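Local coordinates for uncharacterized protein YGR203W (Saccharomyces cerevisiae, PDB 3FS5) that acts as a protein phosphatase of the Cdc25-like MPI family and is built on a single rhodanese-like domain, at residues R96-A101 with L118-G123. Residues are numbered along the deposited sequence; the frame is centred on the assembly and turned at random.
Sequences RGPSAA and LWVLRG
V120 packs against the face of the helix presented by G97, P98 and A101, and the contact is almost wholly apolar. With CG1 anti to the backbone N (chi1 172°), CG2 of V120 is left to face the helix backbone, 3.9 Å from CA of P98 and 4.0 Å from C of G97. CG1 of V120 reaches CD of the P98 ring at 4.3 Å, while CG2 of V120 also approaches CB of A101 at 4.5 Å. A beta-branched valine suits this place: one methyl touches the helix backbone while the other lies against the proline ring. Glycine at 97 keeps the helix surface low, since a beta carbon there would crowd both CG1 of V120 and the P98 ring. Small A101, one turn after G97, adds only a methyl, so the strand can lie close to the helix. Proline is tolerated at 98 because the first turn of a helix asks for no amide donor there.

Beside A101 the leucine methyl CD1 of L118 rests against the carbonyl O of A101 at 3.5 Å, a van der Waals contact. L118 also packs on V86 and F88 of the neighbouring strand 84-88.

The axes of helix segment 96-101 and strand segment 118-121 run nearly antiparallel (164°) and come within 8.3 Å. W119, alternating with L118 and V120, points to the opposite face and meets W20 edge-to-face. This is the alpha/beta packing of a rhodanese fold, in which helix 96-106 links parallel neighbours 84-88 and 116-121 as a beta-alpha-beta crossover.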
loop_
_atom_site.group_PDB
_atom_site.type_symbol
_atom_site.label_atom_id
_atom_site.label_comp_id
_atom_site.label_asym_id
_atom_site.label_seq_id
_atom_site.Cartn_x
_atom_site.Cartn_y
_atom_site.Cartn_z
ATOM N N ARG A 96 -3.407 11.834 -1.966
ATOM C CA ARG A 96 -3.729 11.101 -0.751
ATOM C C ARG A 96 -2.795 9.926 -0.492
ATOM O O ARG A 96 -2.633 9.496 0.651
ATOM C CB ARG A 96 -5.180 10.624 -0.785
ATOM C CG ARG A 96 -6.178 11.743 -0.542
ATOM C CD ARG A 96 -7.544 11.197 -0.160
ATOM N NE ARG A 96 -8.423 12.239 0.362
ATOM C CZ ARG A 96 -9.579 12.000 0.974
ATOM N NH1 ARG A 96 -10.315 13.009 1.419
ATOM N NH2 ARG A 96 -9.997 10.750 1.145
ATOM N N GLY A 97 -2.180 9.413 -1.554
ATOM C CA GLY A 97 -1.249 8.306 -1.414
ATOM C C GLY A 97 -0.065 8.714 -0.552
ATOM O O GLY A 97 0.166 8.123 0.504
ATOM N N PRO A 98 0.725 9.707 -0.983
ATOM C CA PRO A 98 1.861 10.114 -0.155
ATOM C C PRO A 98 1.436 10.730 1.186
ATOM O O PRO A 98 2.168 10.634 2.168
ATOM C CB PRO A 98 2.632 11.088 -1.061
ATOM C CG PRO A 98 1.616 11.539 -2.064
ATOM C CD PRO A 98 0.818 10.295 -2.330
ATOM N N SER A 99 0.256 11.347 1.233
ATOM C CA SER A 99 -0.238 11.929 2.483
ATOM C C SER A 99 -0.501 10.825 3.507
ATOM O O SER A 99 -0.251 11.004 4.692
ATOM C CB SER A 99 -1.526 12.728 2.258
ATOM O OG SER A 99 -1.274 13.855 1.447
ATOM N N ALA A 100 -1.002 9.679 3.052
ATOM C CA ALA A 100 -1.257 8.572 3.973
ATOM C C ALA A 100 0.080 8.065 4.504
ATOM O O ALA A 100 0.215 7.773 5.689
ATOM C CB ALA A 100 -1.999 7.443 3.263
ATOM N N ALA A 101 1.069 7.972 3.621
ATOM C CA ALA A 101 2.393 7.509 4.018
ATOM C C ALA A 101 3.002 8.459 5.050
ATOM O O ALA A 101 3.662 8.016 5.982
ATOM C CB ALA A 101 3.300 7.406 2.801
ATOM N N LEU A 118 8.737 3.064 3.469
ATOM C CA LEU A 118 7.436 3.462 2.949
ATOM C C LEU A 118 7.418 3.697 1.448
ATOM O O LEU A 118 8.276 4.398 0.912
ATOM C CB LEU A 118 6.957 4.724 3.672
ATOM C CG LEU A 118 6.885 4.617 5.197
ATOM C CD1 LEU A 118 6.425 5.950 5.781
ATOM C CD2 LEU A 118 5.926 3.498 5.594
ATOM N N TRP A 119 6.427 3.107 0.783
ATOM C CA TRP A 119 6.266 3.252 -0.659
ATOM C C TRP A 119 4.852 3.662 -1.052
ATOM O O TRP A 119 3.888 3.435 -0.313
ATOM C CB TRP A 119 6.542 1.934 -1.391
ATOM C CG TRP A 119 7.853 1.281 -1.115
ATOM C CD1 TRP A 119 8.187 0.536 -0.021
ATOM C CD2 TRP A 119 8.995 1.276 -1.972
ATOM N NE1 TRP A 119 9.471 0.061 -0.147
ATOM C CE2 TRP A 119 9.992 0.502 -1.336
ATOM C CE3 TRP A 119 9.273 1.848 -3.220
ATOM C CZ2 TRP A 119 11.249 0.285 -1.907
ATOM C CZ3 TRP A 119 10.522 1.631 -3.790
ATOM C CH2 TRP A 119 11.496 0.854 -3.131
ATOM N N VAL A 120 4.746 4.254 -2.236
ATOM C CA VAL A 120 3.465 4.630 -2.820
ATOM C C VAL A 120 3.469 3.976 -4.203
ATOM O O VAL A 120 4.457 4.064 -4.938
ATOM C CB VAL A 120 3.318 6.154 -3.005
ATOM C CG1 VAL A 120 2.040 6.458 -3.792
ATOM C CG2 VAL A 120 3.272 6.846 -1.647
ATOM N N LEU A 121 2.377 3.305 -4.546
ATOM C CA LEU A 121 2.265 2.649 -5.841
ATOM C C LEU A 121 1.838 3.672 -6.894
ATOM O O LEU A 121 0.711 4.175 -6.860
ATOM C CB LEU A 121 1.230 1.522 -5.762
ATOM C CG LEU A 121 0.910 0.769 -7.056
ATOM C CD1 LEU A 121 2.155 0.024 -7.549
ATOM C CD2 LEU A 121 -0.230 -0.203 -6.801
ATOM N N ARG A 122 2.736 3.979 -7.828
ATOM C CA ARG A 122 2.426 4.951 -8.875
ATOM C C ARG A 122 1.236 4.517 -9.722
ATOM O O ARG A 122 1.195 3.392 -10.221
ATOM C CB ARG A 122 3.636 5.172 -9.799
ATOM C CG ARG A 122 4.804 5.939 -9.180
ATOM C CD ARG A 122 5.786 6.389 -10.267
ATOM N NE ARG A 122 6.976 7.057 -9.740
ATOM C CZ ARG A 122 6.982 8.266 -9.177
ATOM N NH1 ARG A 122 8.122 8.777 -8.733
ATOM N NH2 ARG A 122 5.859 8.965 -9.060
ATOM N N GLY A 123 0.264 5.411 -9.871
ATOM C CA GLY A 123 -0.890 5.104 -10.697
ATOM C C GLY A 123 -2.117 4.562 -9.988
ATOM O O GLY A 123 -3.192 4.519 -10.578
#